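Local coordinates for hydroxyindole o-methyltransferase (Homo sapiens, PDB 4A6D), which catalyses the last step of melatonin synthesis, the transfer of a methyl group from S-adenosyl-L-methionine to N-acetylserotonin, and works as a homodimer, at residues A[120-123]-A[124-127]; A[129-132]-A[133-137]; A[84-87]-A[88-92]; A[43-46]-A[47-50]; A[332-336]-A[337-341]. One frame throughout, in Å; residues are numbered along the deposited sequence.

Contact 1. Residues A[120-123]-A[124-127]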
loop_
_atom_site.group_PDB
_atom_site.type_symbol
_atom_site.label_atom_id
_atom_site.label_comp_id
_atom_site.label_asym_id
_atom_site.label_seq_id
_atom_site.Cartn_x
_atom_site.Cartn_y
_atom_site.Cartn_z
ATOM N N LEU A 120 -5.929 -6.701 -8.181
ATOM C CA LEU A 120 -5.308 -7.933 -7.661
ATOM C C LEU A 120 -6.269 -9.116 -7.602
ATOM O O LEU A 120 -5.904 -10.213 -8.040
ATOM C CB LEU A 120 -4.613 -7.737 -6.286
ATOM C CG LEU A 120 -3.966 -9.001 -5.687
ATOM C CD1 LEU A 120 -2.857 -9.549 -6.587
ATOM C CD2 LEU A 120 -3.426 -8.757 -4.335
ATOM N N ALA A 121 -7.474 -8.895 -7.057
ATOM C CA ALA A 121 -8.501 -9.922 -6.897
ATOM C C ALA A 121 -8.861 -10.582 -8.229
ATOM O O ALA A 121 -9.008 -11.804 -8.264
ATOM C CB ALA A 121 -9.735 -9.345 -6.218
ATOM N N ASP A 122 -8.907 -9.800 -9.331
ATOM C CA ASP A 122 -9.202 -10.343 -10.652
ATOM C C ASP A 122 -8.018 -11.040 -11.272
ATOM O O ASP A 122 -8.217 -12.026 -11.974
ATOM C CB ASP A 122 -9.781 -9.285 -11.590
ATOM C CG ASP A 122 -11.115 -8.714 -11.166
ATOM O OD1 ASP A 122 -11.838 -9.387 -10.373
ATOM O OD2 ASP A 122 -11.436 -7.591 -11.603
ATOM N N ALA A 123 -6.783 -10.539 -11.030
ATOM C CA ALA A 123 -5.544 -11.168 -11.523
ATOM C C ALA A 123 -5.394 -12.533 -10.850
ATOM O O ALA A 123 -5.036 -13.489 -11.503
ATOM C CB ALA A 123 -4.343 -10.289 -11.238
ATOM N N VAL A 124 -5.762 -12.634 -9.573
ATOM C CA VAL A 124 -5.796 -13.885 -8.812
ATOM C C VAL A 124 -6.950 -14.745 -9.389
ATOM O O VAL A 124 -6.695 -15.878 -9.786
ATOM C CB VAL A 124 -5.921 -13.637 -7.277
ATOM C CG1 VAL A 124 -6.238 -14.921 -6.520
ATOM C CG2 VAL A 124 -4.656 -12.990 -6.719
ATOM N N ARG A 125 -8.185 -14.182 -9.473
ATOM C CA ARG A 125 -9.380 -14.836 -10.022
ATOM C C ARG A 125 -9.156 -15.466 -11.399
ATOM O O ARG A 125 -9.515 -16.622 -11.596
ATOM C CB ARG A 125 -10.555 -13.841 -10.120
ATOM C CG ARG A 125 -11.597 -14.007 -9.029
ATOM C CD ARG A 125 -12.688 -12.949 -9.095
ATOM N NE ARG A 125 -13.396 -12.840 -7.823
ATOM C CZ ARG A 125 -13.382 -11.765 -7.036
ATOM N NH1 ARG A 125 -12.703 -10.680 -7.392
ATOM N NH2 ARG A 125 -14.072 -11.757 -5.895
ATOM N N GLU A 126 -8.554 -14.716 -12.336
ATOM C CA GLU A 126 -8.362 -15.129 -13.726
ATOM C C GLU A 126 -7.047 -15.778 -14.041
ATOM O O GLU A 126 -6.936 -16.450 -15.077
ATOM C CB GLU A 126 -8.593 -13.933 -14.671
ATOM C CG GLU A 126 -10.022 -13.398 -14.659
ATOM C CD GLU A 126 -10.182 -11.912 -14.933
ATOM O OE1 GLU A 126 -9.485 -11.392 -15.836
ATOM O OE2 GLU A 126 -11.028 -11.274 -14.262
ATOM N N GLY A 127 -6.040 -15.529 -13.210
ATOM C CA GLY A 127 -4.697 -16.047 -13.424
ATOM C C GLY A 127 -3.970 -15.343 -14.550
ATOM O O GLY A 127 -3.086 -15.938 -15.183
#

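Contact 2. Residues A[129-132]-A[133-137]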
loop_
_atom_site.group_PDB
_atom_site.type_symbol
_atom_site.label_atom_id
_atom_site.label_comp_id
_atom_site.label_asym_id
_atom_site.label_seq_id
_atom_site.Cartn_x
_atom_site.Cartn_y
_atom_site.Cartn_z
ATOM N N ASN A 129 -2.541 -11.107 -16.243
ATOM C CA ASN A 129 -2.255 -9.683 -16.065
ATOM C C ASN A 129 -3.438 -8.754 -16.429
ATOM O O ASN A 129 -4.358 -9.172 -17.136
ATOM C CB ASN A 129 -0.967 -9.277 -16.749
ATOM C CG ASN A 129 -1.016 -9.104 -18.248
ATOM O OD1 ASN A 129 -1.688 -8.211 -18.771
ATOM N ND2 ASN A 129 -0.169 -9.839 -18.953
ATOM N N GLN A 130 -3.407 -7.501 -15.933
ATOM C CA GLN A 130 -4.507 -6.554 -16.076
ATOM C C GLN A 130 -4.195 -5.224 -16.785
ATOM O O GLN A 130 -4.816 -4.218 -16.450
ATOM C CB GLN A 130 -5.162 -6.286 -14.698
ATOM C CG GLN A 130 -5.332 -7.496 -13.790
ATOM C CD GLN A 130 -6.406 -8.432 -14.262
ATOM O OE1 GLN A 130 -6.163 -9.385 -15.001
ATOM N NE2 GLN A 130 -7.614 -8.201 -13.817
ATOM N N TYR A 131 -3.282 -5.199 -17.760
ATOM C CA TYR A 131 -2.993 -3.945 -18.472
ATOM C C TYR A 131 -4.216 -3.396 -19.222
ATOM O O TYR A 131 -4.426 -2.177 -19.243
ATOM C CB TYR A 131 -1.800 -4.100 -19.432
ATOM C CG TYR A 131 -0.462 -3.900 -18.760
ATOM C CD1 TYR A 131 0.038 -2.621 -18.518
ATOM C CD2 TYR A 131 0.326 -4.987 -18.397
ATOM C CE1 TYR A 131 1.261 -2.431 -17.873
ATOM C CE2 TYR A 131 1.570 -4.810 -17.791
ATOM C CZ TYR A 131 2.028 -3.530 -17.518
ATOM O OH TYR A 131 3.260 -3.375 -16.929
ATOM N N LEU A 132 -5.027 -4.292 -19.820
ATOM C CA LEU A 132 -6.234 -3.879 -20.527
ATOM C C LEU A 132 -7.297 -3.345 -19.547
ATOM O O LEU A 132 -7.965 -2.350 -19.853
ATOM C CB LEU A 132 -6.802 -5.017 -21.401
ATOM C CG LEU A 132 -7.906 -4.583 -22.394
ATOM C CD1 LEU A 132 -7.348 -4.346 -23.781
ATOM C CD2 LEU A 132 -9.051 -5.583 -22.431
ATOM N N GLU A 133 -7.436 -3.985 -18.365
ATOM C CA GLU A 133 -8.438 -3.585 -17.358
ATOM C C GLU A 133 -8.045 -2.329 -16.595
ATOM O O GLU A 133 -8.917 -1.665 -16.058
ATOM C CB GLU A 133 -8.749 -4.740 -16.383
ATOM C CG GLU A 133 -9.265 -6.015 -17.040
ATOM C CD GLU A 133 -8.254 -7.069 -17.470
ATOM O OE1 GLU A 133 -7.226 -6.716 -18.097
ATOM O OE2 GLU A 133 -8.541 -8.268 -17.251
ATOM N N THR A 134 -6.739 -2.013 -16.537
ATOM C CA THR A 134 -6.190 -0.868 -15.802
ATOM C C THR A 134 -5.917 0.334 -16.693
ATOM O O THR A 134 -6.247 1.453 -16.301
ATOM C CB THR A 134 -4.880 -1.248 -15.049
ATOM O OG1 THR A 134 -4.981 -2.551 -14.493
ATOM C CG2 THR A 134 -4.523 -0.264 -13.965
ATOM N N PHE A 135 -5.230 0.119 -17.831
ATOM C CA PHE A 135 -4.809 1.205 -18.709
ATOM C C PHE A 135 -5.544 1.321 -20.039
ATOM O O PHE A 135 -5.330 2.302 -20.758
ATOM C CB PHE A 135 -3.284 1.152 -18.924
ATOM C CG PHE A 135 -2.466 1.214 -17.652
ATOM C CD1 PHE A 135 -2.287 2.418 -16.977
ATOM C CD2 PHE A 135 -1.844 0.075 -17.149
ATOM C CE1 PHE A 135 -1.523 2.475 -15.809
ATOM C CE2 PHE A 135 -1.072 0.136 -15.986
ATOM C CZ PHE A 135 -0.920 1.334 -15.322
ATOM N N GLY A 136 -6.374 0.326 -20.362
ATOM C CA GLY A 136 -7.100 0.256 -21.632
ATOM C C GLY A 136 -6.219 -0.216 -22.782
ATOM O O GLY A 136 -6.702 -0.453 -23.896
ATOM N N VAL A 137 -4.913 -0.368 -22.501
ATOM C CA VAL A 137 -3.863 -0.750 -23.438
ATOM C C VAL A 137 -3.760 -2.289 -23.639
ATOM O O VAL A 137 -3.495 -3.016 -22.663
ATOM C CB VAL A 137 -2.504 -0.085 -23.038
ATOM C CG1 VAL A 137 -1.333 -0.627 -23.860
ATOM C CG2 VAL A 137 -2.579 1.437 -23.159
#

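Contact 3. Residues A[84-87]-A[88-92]. With SO4 (sulfate ion), chain G.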
loop_
_atom_site.group_PDB
_atom_site.type_symbol
_atom_site.label_atom_id
_atom_site.label_comp_id
_atom_site.label_asym_id
_atom_site.label_seq_id
_atom_site.Cartn_x
_atom_site.Cartn_y
_atom_site.Cartn_z
ATOM N N TYR A 84 12.988 20.710 8.820
ATOM C CA TYR A 84 13.188 19.361 8.311
ATOM C C TYR A 84 14.489 19.218 7.591
ATOM O O TYR A 84 14.939 20.154 6.934
ATOM C CB TYR A 84 12.023 18.970 7.396
ATOM C CG TYR A 84 10.680 19.102 8.078
ATOM C CD1 TYR A 84 9.983 20.312 8.068
ATOM C CD2 TYR A 84 10.136 18.044 8.798
ATOM C CE1 TYR A 84 8.783 20.465 8.766
ATOM C CE2 TYR A 84 8.929 18.181 9.487
ATOM C CZ TYR A 84 8.261 19.394 9.469
ATOM O OH TYR A 84 7.048 19.497 10.086
ATOM N N ARG A 85 15.101 18.041 7.716
ATOM C CA ARG A 85 16.360 17.712 7.065
ATOM C C ARG A 85 16.330 16.244 6.633
ATOM O O ARG A 85 15.535 15.468 7.167
ATOM C CB ARG A 85 17.556 18.045 7.991
ATOM C CG ARG A 85 17.945 16.968 9.002
ATOM C CD ARG A 85 18.935 17.492 10.026
ATOM N NE ARG A 85 18.642 16.995 11.375
ATOM C CZ ARG A 85 17.695 17.482 12.178
ATOM N NH1 ARG A 85 16.917 18.483 11.773
ATOM N NH2 ARG A 85 17.507 16.963 13.384
ATOM N N ASN A 86 17.176 15.871 5.662
ATOM C CA ASN A 86 17.271 14.498 5.174
ATOM C C ASN A 86 17.974 13.598 6.196
ATOM O O ASN A 86 18.735 14.076 7.054
ATOM C CB ASN A 86 18.022 14.445 3.836
ATOM C CG ASN A 86 17.193 14.707 2.602
ATOM O OD1 ASN A 86 16.101 14.160 2.415
ATOM N ND2 ASN A 86 17.744 15.485 1.681
ATOM N N THR A 87 17.699 12.291 6.094
ATOM C CA THR A 87 18.318 11.227 6.888
ATOM C C THR A 87 19.441 10.609 6.033
ATOM O O THR A 87 19.691 11.074 4.914
ATOM C CB THR A 87 17.279 10.139 7.200
ATOM O OG1 THR A 87 16.619 9.764 5.985
ATOM C CG2 THR A 87 16.294 10.551 8.271
ATOM N N GLU A 88 20.090 9.539 6.533
ATOM C CA GLU A 88 21.117 8.833 5.763
ATOM C C GLU A 88 20.395 8.100 4.642
ATOM O O GLU A 88 20.836 8.150 3.499
ATOM C CB GLU A 88 21.901 7.849 6.646
ATOM C CG GLU A 88 22.992 8.513 7.473
ATOM C CD GLU A 88 24.382 8.576 6.866
ATOM O OE1 GLU A 88 24.535 8.310 5.650
ATOM O OE2 GLU A 88 25.326 8.912 7.619
ATOM N N LEU A 89 19.215 7.524 4.971
ATOM C CA LEU A 89 18.306 6.799 4.081
ATOM C C LEU A 89 17.915 7.635 2.852
ATOM O O LEU A 89 18.094 7.181 1.731
ATOM C CB LEU A 89 17.029 6.411 4.886
ATOM C CG LEU A 89 16.175 5.250 4.356
ATOM C CD1 LEU A 89 15.308 4.674 5.455
ATOM C CD2 LEU A 89 15.322 5.664 3.175
ATOM N N SER A 90 17.324 8.818 3.074
ATOM C CA SER A 90 16.834 9.699 2.018
ATOM C C SER A 90 17.934 10.316 1.186
ATOM O O SER A 90 17.761 10.479 -0.016
ATOM C CB SER A 90 15.867 10.753 2.561
ATOM O OG SER A 90 16.389 11.503 3.645
ATOM N N SER A 91 19.069 10.644 1.815
ATOM C CA SER A 91 20.217 11.210 1.109
ATOM C C SER A 91 20.773 10.161 0.121
ATOM O O SER A 91 20.951 10.454 -1.064
ATOM C CB SER A 91 21.282 11.648 2.111
ATOM O OG SER A 91 22.504 11.975 1.469
ATOM N N ASP A 92 20.961 8.924 0.607
ATOM C CA ASP A 92 21.496 7.815 -0.169
ATOM C C ASP A 92 20.524 7.215 -1.177
ATOM O O ASP A 92 20.969 6.798 -2.248
ATOM C CB ASP A 92 22.031 6.702 0.761
ATOM C CG ASP A 92 23.092 7.101 1.783
ATOM O OD1 ASP A 92 23.757 8.144 1.581
ATOM O OD2 ASP A 92 23.242 6.379 2.793
HETATM S S SO4 G . 20.206 9.785 10.367
HETATM O O1 SO4 G . 21.610 9.368 10.545
HETATM O O2 SO4 G . 20.174 11.083 9.711
HETATM O O3 SO4 G . 19.512 8.802 9.521
HETATM O O4 SO4 G . 19.547 9.876 11.679
#

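Contact 4. Residues A[43-46]-A[47-50]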
loop_
_atom_site.group_PDB
_atom_site.type_symbol
_atom_site.label_atom_id
_atom_site.label_comp_id
_atom_site.label_asym_id
_atom_site.label_seq_id
_atom_site.Cartn_x
_atom_site.Cartn_y
_atom_site.Cartn_z
ATOM N N PRO A 43 18.495 23.145 6.824
ATOM C CA PRO A 43 17.138 22.585 6.955
ATOM C C PRO A 43 16.053 23.602 6.590
ATOM O O PRO A 43 16.275 24.805 6.736
ATOM C CB PRO A 43 17.071 22.170 8.423
ATOM C CG PRO A 43 17.981 23.106 9.116
ATOM C CD PRO A 43 19.083 23.445 8.145
ATOM N N LEU A 44 14.884 23.118 6.121
ATOM C CA LEU A 44 13.763 23.966 5.686
ATOM C C LEU A 44 12.470 23.782 6.490
ATOM O O LEU A 44 12.138 22.650 6.853
ATOM C CB LEU A 44 13.422 23.687 4.204
ATOM C CG LEU A 44 14.472 23.877 3.126
ATOM C CD1 LEU A 44 13.941 23.379 1.805
ATOM C CD2 LEU A 44 14.880 25.334 3.002
ATOM N N ASP A 45 11.693 24.877 6.664
ATOM C CA ASP A 45 10.378 24.817 7.324
ATOM C C ASP A 45 9.286 24.431 6.301
ATOM O O ASP A 45 9.586 24.360 5.103
ATOM C CB ASP A 45 10.032 26.131 8.069
ATOM C CG ASP A 45 10.024 27.415 7.250
ATOM O OD1 ASP A 45 9.618 27.371 6.064
ATOM O OD2 ASP A 45 10.349 28.478 7.816
ATOM N N VAL A 46 8.037 24.184 6.771
ATOM C CA VAL A 46 6.857 23.799 5.962
ATOM C C VAL A 46 6.629 24.766 4.783
ATOM O O VAL A 46 6.541 24.321 3.640
ATOM C CB VAL A 46 5.563 23.604 6.829
ATOM C CG1 VAL A 46 4.332 23.310 5.965
ATOM C CG2 VAL A 46 5.750 22.506 7.871
ATOM N N ALA A 47 6.564 26.080 5.071
ATOM C CA ALA A 47 6.346 27.136 4.081
ATOM C C ALA A 47 7.423 27.184 3.002
ATOM O O ALA A 47 7.102 27.523 1.869
ATOM C CB ALA A 47 6.222 28.481 4.766
ATOM N N ALA A 48 8.682 26.832 3.340
ATOM C CA ALA A 48 9.795 26.809 2.378
ATOM C C ALA A 48 9.738 25.553 1.498
ATOM O O ALA A 48 10.133 25.609 0.324
ATOM C CB ALA A 48 11.132 26.894 3.102
ATOM N N VAL A 49 9.252 24.418 2.066
ATOM C CA VAL A 49 9.094 23.154 1.333
ATOM C C VAL A 49 7.894 23.314 0.394
ATOM O O VAL A 49 8.063 23.170 -0.810
ATOM C CB VAL A 49 8.976 21.904 2.253
ATOM C CG1 VAL A 49 8.714 20.641 1.440
ATOM C CG2 VAL A 49 10.224 21.723 3.105
ATOM N N ALA A 50 6.706 23.693 0.950
ATOM C CA ALA A 50 5.453 23.922 0.214
ATOM C C ALA A 50 5.641 24.825 -1.008
ATOM O O ALA A 50 5.076 24.535 -2.063
ATOM C CB ALA A 50 4.393 24.504 1.133
#

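Contact 5. Residues A[332-336]-A[337-341]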
loop_
_atom_site.group_PDB
_atom_site.type_symbol
_atom_site.label_atom_id
_atom_site.label_comp_id
_atom_site.label_asym_id
_atom_site.label_seq_id
_atom_site.Cartn_x
_atom_site.Cartn_y
_atom_site.Cartn_z
ATOM N N LYS A 332 23.931 -18.854 -6.430
ATOM C CA LYS A 332 24.541 -18.239 -5.262
ATOM C C LYS A 332 23.527 -17.279 -4.684
ATOM O O LYS A 332 23.033 -16.411 -5.422
ATOM C CB LYS A 332 25.849 -17.506 -5.620
ATOM C CG LYS A 332 27.006 -18.407 -6.096
ATOM C CD LYS A 332 27.836 -19.029 -4.960
ATOM C CE LYS A 332 28.704 -20.192 -5.398
ATOM N NZ LYS A 332 29.910 -19.743 -6.141
ATOM N N LYS A 333 23.143 -17.490 -3.409
ATOM C CA LYS A 333 22.218 -16.596 -2.702
ATOM C C LYS A 333 23.092 -15.482 -2.123
ATOM O O LYS A 333 23.965 -15.754 -1.293
ATOM C CB LYS A 333 21.365 -17.322 -1.625
ATOM C CG LYS A 333 20.000 -17.773 -2.184
ATOM C CD LYS A 333 18.849 -17.646 -1.165
ATOM C CE LYS A 333 17.476 -17.623 -1.825
ATOM N NZ LYS A 333 16.398 -17.015 -0.976
ATOM N N THR A 334 22.923 -14.253 -2.650
ATOM C CA THR A 334 23.726 -13.062 -2.317
ATOM C C THR A 334 23.413 -12.403 -0.979
ATOM O O THR A 334 24.232 -11.615 -0.481
ATOM C CB THR A 334 23.566 -11.987 -3.410
ATOM O OG1 THR A 334 22.186 -11.618 -3.481
ATOM C CG2 THR A 334 24.128 -12.426 -4.786
ATOM N N GLY A 335 22.217 -12.673 -0.450
ATOM C CA GLY A 335 21.693 -12.035 0.747
ATOM C C GLY A 335 20.991 -10.752 0.341
ATOM O O GLY A 335 20.483 -10.021 1.193
ATOM N N ALA A 336 20.933 -10.479 -0.985
ATOM C CA ALA A 336 20.289 -9.296 -1.550
ATOM C C ALA A 336 18.987 -9.668 -2.273
ATOM O O ALA A 336 18.572 -10.826 -2.216
ATOM C CB ALA A 336 21.254 -8.565 -2.475
ATOM N N ILE A 337 18.287 -8.696 -2.873
ATOM C CA ILE A 337 17.061 -9.050 -3.577
ATOM C C ILE A 337 17.410 -10.024 -4.742
ATOM O O ILE A 337 16.832 -11.112 -4.838
ATOM C CB ILE A 337 16.254 -7.800 -4.031
ATOM C CG1 ILE A 337 15.760 -6.996 -2.796
ATOM C CG2 ILE A 337 15.086 -8.200 -4.927
ATOM C CD1 ILE A 337 15.418 -5.535 -3.115
ATOM N N TYR A 338 18.430 -9.665 -5.539
ATOM C CA TYR A 338 18.831 -10.468 -6.688
ATOM C C TYR A 338 19.970 -11.432 -6.454
ATOM O O TYR A 338 20.991 -11.093 -5.839
ATOM C CB TYR A 338 18.970 -9.626 -7.962
ATOM C CG TYR A 338 17.657 -8.980 -8.307
ATOM C CD1 TYR A 338 16.644 -9.708 -8.927
ATOM C CD2 TYR A 338 17.350 -7.694 -7.853
ATOM C CE1 TYR A 338 15.377 -9.153 -9.135
ATOM C CE2 TYR A 338 16.114 -7.106 -8.126
ATOM C CZ TYR A 338 15.123 -7.847 -8.747
ATOM O OH TYR A 338 13.886 -7.288 -8.962
ATOM N N ASP A 339 19.741 -12.668 -6.900
ATOM C CA ASP A 339 20.710 -13.756 -6.794
ATOM C C ASP A 339 21.296 -14.059 -8.165
ATOM O O ASP A 339 20.856 -13.487 -9.170
ATOM C CB ASP A 339 20.056 -14.999 -6.146
ATOM C CG ASP A 339 19.399 -14.712 -4.804
ATOM O OD1 ASP A 339 20.138 -14.410 -3.827
ATOM O OD2 ASP A 339 18.150 -14.813 -4.720
ATOM N N ALA A 340 22.262 -14.953 -8.221
ATOM C CA ALA A 340 22.900 -15.316 -9.503
ATOM C C ALA A 340 22.898 -16.808 -9.720
ATOM O O ALA A 340 23.170 -17.570 -8.793
ATOM C CB ALA A 340 24.333 -14.809 -9.524
ATOM N N ILE A 341 22.590 -17.219 -10.944
ATOM C CA ILE A 341 22.653 -18.607 -11.428
ATOM C C ILE A 341 23.595 -18.626 -12.623
ATOM O O ILE A 341 23.436 -17.809 -13.540
ATOM C CB ILE A 341 21.270 -19.145 -11.895
ATOM C CG1 ILE A 341 20.333 -19.371 -10.718
ATOM C CG2 ILE A 341 21.432 -20.434 -12.761
ATOM C CD1 ILE A 341 18.969 -19.387 -11.111
HETATM O O HOH W 1 16.239 -14.624 -2.863
#

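Contact 1. Residues A[120-123]-A[124-127]
Val124 N, Arg125 N, Glu126 N and Gly127 N bond back to the carbonyl oxygens of Leu120, Ala121, Asp122 and Ala123, the regular ladder of an alpha-helix. The bond from Glu126 N to Asp122 O measures 2.7 Å, while the last rung, Gly127 N to Ala123 O, is bent to 130° and its donor stands above the carbonyl plane. Here the chain leaves the helix with a positive phi at Gly127, a shape that suits a residue without a CB.

Among the apolar groups, Leu120 CD1 touches Val124 CG2 at 3.9 Å, one turn apart. With CG anti to the backbone N (chi1 179°), Leu120 carries CD1 toward this branch. Leu120 also leans on Leu301 and Val305 of helix 294-305, which carries the substrate-binding Asn302, so helix 120-126 lies between that helix and the second subunit. There Val124 O bonds to Ser56 OG of the second subunit.

The charged groups line the polar side. Arg125, extended from CG to NE, brings NH1 within 3.4 Å of Asp122 OD1, a weak salt bridge made at the guanidinium edge with the two planes 55° apart. Its stronger mate is Glu30 of the second subunit; NH1 also passes Ala121 CB at 3.5 Å, where alanine is compact. Glu126 runs alongside Asp122 with OE2 3.6 Å from Asp122 CB; the like charges are probably eased in part by Arg125 near Asp122 and by Arg128, which forms a salt bridge with Glu126.

Contact 2. Residues A[129-132]-A[133-137]
Gln130 O, Tyr131 O and Leu132 O accept from Thr134 N, Phe135 N and Gly136 N, winding residues 131-135 into little more than one helical turn. The middle bond, Phe135 N to Tyr131 O, is 2.8 Å; the last is weak, and Gly136 follows with positive phi (78°), natural for glycine. Thr134 adds a second grip on the first carbonyl: with OG1 beside its own backbone N (chi1 -39°), the hydroxyl donates to Gln130 O at 2.6 Å from above the carbonyl plane, which suits threonine, whose hydroxyl can turn back one helical turn.

The Gln130 side chain bends between the Glu133 carboxylate and the Asp122-Ala123 surface of helix 120-126. Shortened to an alanine, this position would probably lose the filling between Glu133 and helix 120-126, leaving the carboxylate freer to turn.

Tyr131 and Phe135 run side by side and meet rim to rim, with CD1 of Tyr131 3.6 Å from CD2 of Phe135 and the planes at 31°. Phe135 makes a cation-pi contact with Arg148. The Tyr131 side chain comes, by nearest atoms, to about 3 Å from that of the substrate-binding Gln306, so this short helix borders the methyltransferase's substrate site.

Contact 3. Residues A[84-87]-A[88-92]
Thr87 and Ser90 form a capping box at the start of helix 88-94. Ser90 N donates to Thr87 OG1 at 3.1 Å and 170°, and Thr87 N donates to Ser90 OG at 2.9 Å. Each hydroxyl oxygen stands between its own backbone N and carbonyl carbon (chi1 50° for Thr87), within reach of the other residue's backbone N. The first helical rung, Ser91 N to Thr87 O, is longer at 3.2 Å.

Around this shell, Asn86 OD1 lies 2.9 Å from Ser90 OG, whose proton has several acceptors in reach, while Asn86 ND2 is anchored on Phe34 O. Thr87 OG1 is hydrogen-bonded to Leu72 O, also within hydrogen-bonding distance of Ser90 OG, tying the cap to the loop before strand 73-78. A valine in place of Thr87 would probably leave Ser90 N without its side-chain cap and Leu72 O without the Thr87 hydroxyl.

Strands 73-78 and 81-86 form a hairpin, consistent with the wing of a winged-helix domain, and the box lies where the chain passes from it into the helix. A sulfate ion, probably from the crystallisation liquor, accepts through O3 from Glu88 N at 3.1 Å and 172°.

Contact 4. Residues A[43-46]-A[47-50]
Asp45 holds CG between its backbone N and carbonyl carbon (chi1 57°), which folds the carboxylate forward over the first turn and sets OD1 2.9 Å from Ala48 N. The amide meets this oxygen nearly along its C-O bond. Aspartate suits an N-cap: the side chain is short enough to reach the third residue of the helix, and its negative charge is likely to be favoured by the positive end of the helix dipole. The same amide makes a second, weak bond to Asp45 O, so the opening of helix 46-53 is gripped by both the side chain and the main chain of one residue. Regular bonding then begins, Val49 N reaching Asp45 O at 3.1 Å in the carbonyl plane and Ala50 N reaching Val46 O at 2.8 Å and 171°.

Leu44, just before the cap, touches Val49, in the fourth position of the helix: Leu44 CB is 3.9 Å from Val49 CG2. This pair is a hydrophobic staple, the apolar companion of the polar cap. The Val49 branch that takes part lies anti to the carbonyl carbon and also rests 3.4 Å from Asp45 O. Leu44 CD2 adds a looser touch on Ala48 CB at 4.1 Å, and the small Ala48 CB lies 3.4 Å from Asp45 OD1.

Beyond the turn, Leu44 packs on Leu36 and Leu37 of helix 33-39, and Val49 on Thr60 and Leu64 of helix 57-69. Helices 46-53 and 57-69 follow each other as in the helix-turn-helix class to which the dimerisation domain belongs.

Contact 5. Residues A[332-336]-A[337-341]
Asp339 is the hub of this hairpin turn: its OD1 accepts from Thr334 N at 3.0 Å through the anti lone pair, while OD2 faces the other way. CG stands anti to the carbonyl carbon (chi1 -54°), which brings OD1 to that amide. Separately, Asp339 CB lies 3.4 Å from Lys332 O. OD2 accepts from Leu285 N and, at 2.7 Å, from a water, which in turn accepts from Lys333 NZ, so the lysine reaches the acid through solvent.

Ala336 has a small side chain that sits in a tight place between Asn167 of its own chain and Glu5 of the second subunit. Its amide is held by Thr334: Ala336 N donates to Thr334 OG1 at 3.0 Å, an ST turn, and the same hydroxyl donates across to Tyr338 O at 2.7 Å. A threonine is fitting here because one oxygen both accepts and donates; between the two, Gly335 takes a positive phi (87°).

Lys332 closes the hairpin as an antiparallel hydrogen-bonded pair with Ala340. Lys332 N reaches Ala340 O at 2.8 Å, and Ala340 N returns to Lys332 O at 174°. The strands are the last two of the class I methyltransferase sheet, and Tyr338 at the turn meets Trp164, which binds S-adenosyl-L-methionine.

The buried acid thus has a backbone N-H on each oxygen, together with a water and a nearby ammonium, a setting that would probably favour its charged form.

Along the chain the order is contact 4, contact 3, contact 1, contact 2, contact 5. Contacts 4 and 3 belong to the dimerisation domain, their centres 15 Å apart, and touch where Leu44 meets Tyr84, a probable backbone hydrogen bond between loop and strand 81-86. Contacts 1 and 2, with centres 13 Å apart, sit on the consecutive helices 120-126 and 131-135 near the substrate site, contact 2 the closer. Contact 5, on the last hairpin of the seven-stranded sheet, lies about 14 Å from contact 2 by nearest atoms, across the chain's centre. Contacts 1, 3 and 5 touch the second subunit, so the dimerisation domain and the catalytic part both contribute to the homodimer.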